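Local coordinates for endoglucanase (Ruminococcus champanellensis, PDB 6WQV), which hydrolyses internal linkages of cellulose, and probably of xylan and related plant polysaccharides, as a broad-specificity endoglucanase of glycoside hydrolase family 5, at residues A[244-247]-A[248-252]; A[256-259]-A[260-264]. One frame throughout, in Å; residues are numbered along the deposited sequence. Where two conformers were deposited one is given.

Interaction 1. Residues A[244-247]-A[248-252]; sequences SPYN and FALNT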
loop_
_atom_site.group_PDB
_atom_site.type_symbol
_atom_site.label_atom_id
_atom_site.label_comp_id
_atom_site.label_asym_id
_atom_site.label_seq_id
_atom_site.Cartn_x
_atom_site.Cartn_y
_atom_site.Cartn_z
ATOM N N SER A 244 3.453 -4.471 13.594
ATOM C CA SER A 244 3.102 -5.000 14.895
ATOM C C SER A 244 4.144 -6.006 15.362
ATOM O O SER A 244 4.628 -6.816 14.556
ATOM C CB SER A 244 1.739 -5.701 14.805
ATOM O OG SER A 244 0.774 -4.859 14.191
ATOM N N PRO A 245 4.502 -5.995 16.656
ATOM C CA PRO A 245 4.038 -5.040 17.680
ATOM C C PRO A 245 4.681 -3.664 17.518
ATOM O O PRO A 245 5.851 -3.579 17.156
ATOM C CB PRO A 245 4.460 -5.697 18.990
ATOM C CG PRO A 245 5.653 -6.518 18.634
ATOM C CD PRO A 245 5.375 -7.034 17.234
ATOM N N TYR A 246 3.924 -2.605 17.820
ATOM C CA TYR A 246 4.339 -1.248 17.468
ATOM C C TYR A 246 5.708 -0.888 18.036
ATOM O O TYR A 246 6.573 -0.370 17.318
ATOM C CB TYR A 246 3.285 -0.236 17.937
ATOM C CG TYR A 246 3.769 1.198 17.845
ATOM C CD1 TYR A 246 3.843 1.838 16.620
ATOM C CD2 TYR A 246 4.165 1.900 18.976
ATOM C CE1 TYR A 246 4.295 3.140 16.515
ATOM C CE2 TYR A 246 4.622 3.211 18.883
ATOM C CZ TYR A 246 4.685 3.824 17.648
ATOM O OH TYR A 246 5.134 5.120 17.527
ATOM N N ASN A 247 5.920 -1.102 19.333
ATOM C CA ASN A 247 7.157 -0.615 19.937
ATOM C C ASN A 247 8.382 -1.241 19.284
ATOM O O ASN A 247 9.389 -0.560 19.052
ATOM C CB ASN A 247 7.150 -0.855 21.444
ATOM C CG ASN A 247 6.301 0.157 22.179
ATOM O OD1 ASN A 247 6.184 1.307 21.753
ATOM N ND2 ASN A 247 5.688 -0.265 23.277
ATOM N N PHE A 248 8.309 -2.536 18.973
ATOM C CA PHE A 248 9.422 -3.236 18.339
ATOM C C PHE A 248 9.561 -2.839 16.876
ATOM O O PHE A 248 10.668 -2.552 16.398
ATOM C CB PHE A 248 9.162 -4.743 18.442
ATOM C CG PHE A 248 10.158 -5.597 17.697
ATOM C CD1 PHE A 248 11.414 -5.822 18.228
ATOM C CD2 PHE A 248 9.837 -6.182 16.479
ATOM C CE1 PHE A 248 12.337 -6.598 17.566
ATOM C CE2 PHE A 248 10.767 -6.965 15.811
ATOM C CZ PHE A 248 12.009 -7.176 16.358
ATOM N N ALA A 249 8.450 -2.808 16.152
ATOM C CA ALA A 249 8.476 -2.799 14.696
ATOM C C ALA A 249 8.539 -1.402 14.096
ATOM O O ALA A 249 9.141 -1.220 13.030
ATOM C CB ALA A 249 7.228 -3.509 14.159
ATOM N N LEU A 250 7.891 -0.418 14.724
ATOM C CA LEU A 250 7.714 0.896 14.112
ATOM C C LEU A 250 8.192 2.060 14.966
ATOM O O LEU A 250 8.496 3.119 14.405
ATOM C CB LEU A 250 6.236 1.118 13.749
ATOM C CG LEU A 250 5.860 2.401 13.005
ATOM C CD1 LEU A 250 6.680 2.581 11.733
ATOM C CD2 LEU A 250 4.358 2.405 12.681
ATOM N N ASN A 251 8.283 1.907 16.285
ATOM C CA ASN A 251 8.725 2.981 17.170
ATOM C C ASN A 251 10.244 3.060 17.136
ATOM O O ASN A 251 10.931 2.149 17.613
ATOM C CB ASN A 251 8.242 2.684 18.586
ATOM C CG ASN A 251 8.521 3.820 19.559
ATOM O OD1 ASN A 251 9.200 4.792 19.228
ATOM N ND2 ASN A 251 7.996 3.692 20.772
ATOM N N THR A 252 10.783 4.149 16.579
ATOM C CA THR A 252 12.233 4.282 16.526
ATOM C C THR A 252 12.857 4.385 17.915
ATOM O O THR A 252 14.061 4.147 18.053
ATOM C CB THR A 252 12.652 5.482 15.674
ATOM O OG1 THR A 252 12.045 6.675 16.181
ATOM C CG2 THR A 252 12.245 5.288 14.219
#

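Interaction 2. Residues A[256-259]-A[260-264]; sequences SSFT and QSDIS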
loop_
_atom_site.group_PDB
_atom_site.type_symbol
_atom_site.label_atom_id
_atom_site.label_comp_id
_atom_site.label_asym_id
_atom_site.label_seq_id
_atom_site.Cartn_x
_atom_site.Cartn_y
_atom_site.Cartn_z
ATOM N N SER A 256 14.183 -3.070 21.080
ATOM C CA SER A 256 14.734 -3.866 19.994
ATOM C C SER A 256 14.603 -5.362 20.240
ATOM O O SER A 256 15.088 -6.154 19.428
ATOM C CB SER A 256 16.207 -3.512 19.779
ATOM O OG SER A 256 16.993 -3.890 20.899
ATOM N N SER A 257 13.948 -5.769 21.324
ATOM C CA SER A 257 13.788 -7.175 21.667
ATOM C C SER A 257 12.438 -7.695 21.196
ATOM O O SER A 257 11.408 -7.049 21.414
ATOM C CB SER A 257 13.891 -7.350 23.182
ATOM O OG SER A 257 13.527 -8.658 23.581
ATOM N N PHE A 258 12.449 -8.873 20.573
ATOM C CA PHE A 258 11.249 -9.658 20.301
ATOM C C PHE A 258 11.570 -11.094 20.679
ATOM O O PHE A 258 12.585 -11.639 20.230
ATOM C CB PHE A 258 10.837 -9.586 18.831
ATOM C CG PHE A 258 9.550 -10.312 18.534
ATOM C CD1 PHE A 258 9.558 -11.677 18.306
ATOM C CD2 PHE A 258 8.341 -9.637 18.483
ATOM C CE1 PHE A 258 8.386 -12.361 18.041
ATOM C CE2 PHE A 258 7.159 -10.320 18.208
ATOM C CZ PHE A 258 7.185 -11.681 17.984
ATOM N N THR A 259 10.727 -11.705 21.503
ATOM C CA THR A 259 11.033 -13.010 22.068
ATOM C C THR A 259 9.840 -13.945 21.900
ATOM O O THR A 259 8.769 -13.549 21.439
ATOM C CB THR A 259 11.386 -12.899 23.559
ATOM O OG1 THR A 259 10.193 -12.629 24.308
ATOM C CG2 THR A 259 12.400 -11.793 23.814
ATOM N N GLN A 260 10.040 -15.207 22.297
ATOM C CA GLN A 260 8.944 -16.173 22.315
ATOM C C GLN A 260 7.714 -15.593 22.998
ATOM O O GLN A 260 6.575 -15.844 22.576
ATOM C CB GLN A 260 9.398 -17.445 23.040
ATOM C CG GLN A 260 8.269 -18.346 23.513
ATOM C CD GLN A 260 7.608 -19.074 22.366
ATOM O OE1 GLN A 260 8.243 -19.350 21.351
ATOM N NE2 GLN A 260 6.322 -19.375 22.511
ATOM N N SER A 261 7.927 -14.817 24.060
ATOM C CA SER A 261 6.816 -14.277 24.833
ATOM C C SER A 261 5.944 -13.328 24.020
ATOM O O SER A 261 4.765 -13.159 24.350
ATOM C CB SER A 261 7.364 -13.552 26.063
ATOM O OG SER A 261 8.205 -14.394 26.830
ATOM N N ASP A 262 6.484 -12.710 22.967
ATOM C CA ASP A 262 5.745 -11.750 22.154
ATOM C C ASP A 262 4.922 -12.390 21.048
ATOM O O ASP A 262 4.122 -11.697 20.404
ATOM C CB ASP A 262 6.720 -10.753 21.523
ATOM C CG ASP A 262 7.428 -9.924 22.556
ATOM O OD1 ASP A 262 6.731 -9.364 23.422
ATOM O OD2 ASP A 262 8.674 -9.864 22.533
ATOM N N ILE A 263 5.097 -13.687 20.804
ATOM C CA ILE A 263 4.365 -14.333 19.723
ATOM C C ILE A 263 2.863 -14.261 19.983
ATOM O O ILE A 263 2.072 -14.056 19.053
ATOM C CB ILE A 263 4.866 -15.776 19.524
ATOM C CG1 ILE A 263 6.330 -15.764 19.069
ATOM C CG2 ILE A 263 4.002 -16.487 18.503
ATOM C CD1 ILE A 263 6.993 -17.136 19.034
ATOM N N SER A 264 2.455 -14.394 21.246
ATOM C CA SER A 264 1.028 -14.438 21.562
ATOM C C SER A 264 0.337 -13.118 21.241
ATOM O O SER A 264 -0.817 -13.107 20.795
ATOM C CB SER A 264 0.818 -14.810 23.032
ATOM O OG SER A 264 1.454 -13.887 23.902
HETATM O O HOH W 1 8.989 -6.975 22.150
HETATM O O HOH W 2 11.331 -13.021 27.146
HETATM O O HOH W 3 9.495 -10.288 25.058
#

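Interaction 1. Residues A[244-247]-A[248-252]
A249 N bonds to P245 O (2.9 Å), the carbonyl of the N-cap residue, closing the one turn of helix 246-249. Y246 O takes two donors on opposite faces of its carbonyl plane, L250 N at 2.9 Å and N251 N at 3.0 Å, and so secures the end of the turn. One side-chain bond runs alongside: N251 ND2 reaches N247 OD1 over 3.2 Å, nearly straight at 171° and in the plane of the N251 amide, while N251 OD1 turns to S253 N. The N251 torsion (chi1 -174°, CG opposite the backbone N) swings the amide back beside N247. N251 CB lies over one face of the Y246 ring, a CH-pi contact 4.1 Å from the centroid. Shortened to an alanine here, the residue would keep its CB over the ring, but N247 OD1 would probably lose this donor and S253 N its acceptor. Apolar contacts complete the turn: Y246 CD1 packs on L250 CB at 3.8 Å and P245 CG on F248 CB at 3.9 Å. L250 also touches a glucose unit of the bound cellotriose, so this short helix, following barrel strand 236-241, borders the glycan cleft of a TIM barrel.

Interaction 2. Residues A[256-259]-A[260-264]
With chi1 at -176°, F258 has CG opposite its backbone N, and D262, with chi1 at -64°, has CG beside its own N, so that the F258 ring and the D262 side chain run antiparallel alongside one another. D262 CB sits over one face of the F258 ring, 3.7 Å from the centroid and displaced toward the rim, where CE2 is 3.4 Å from CB: a CH-pi contact. The carboxylate points back along the chain, and D262 OD2 accepts T259 N at 2.9 Å, on its anti side, with an N-H...O angle of 157°. In return D262 N bonds to T259 O at 2.9 Å, from above the carbonyl plane. This 259-262 beta turn, with a weak ST turn inside it (S261 N to T259 OG1, 3.2 Å), leads the chain into helix 263-278, which follows the short helix 246-249 in the connection from barrel strand 236-241 of this (beta/alpha)8 fold. Water adds to the grip: the O of one molecule donates to D262 OD2 at 2.7 Å and is also hydrogen-bonded to T259 OG1. Beyond the aspartate, I263 CG1 approaches F258 CE1 at 4.1 Å, the two side chains crossing near a right angle, and I263 packs onward against I310 of helix 297-313.

Both interactions belong to the same strand-to-helix connection of the barrel, with interaction 1 at its cleft side and interaction 2 at the surface, where helix 263-278 begins; their centres are 12 Å apart. Buried aromatics join them: F248 CE1 lies 3.6 Å from F258 CB, the two rings meet at about 50°, and W303 of helix 297-313 meets both. P245 also contacts the F258 ring, through P245 CD to F258 CE2 at 3.9 Å. Chemistry follows position. The partly buried 244-252 turn relies on neutral amide and backbone bonds, whereas 256-264 uses an aspartate carboxylate supplemented by water. An aromatic face covered by a CB recurs in each.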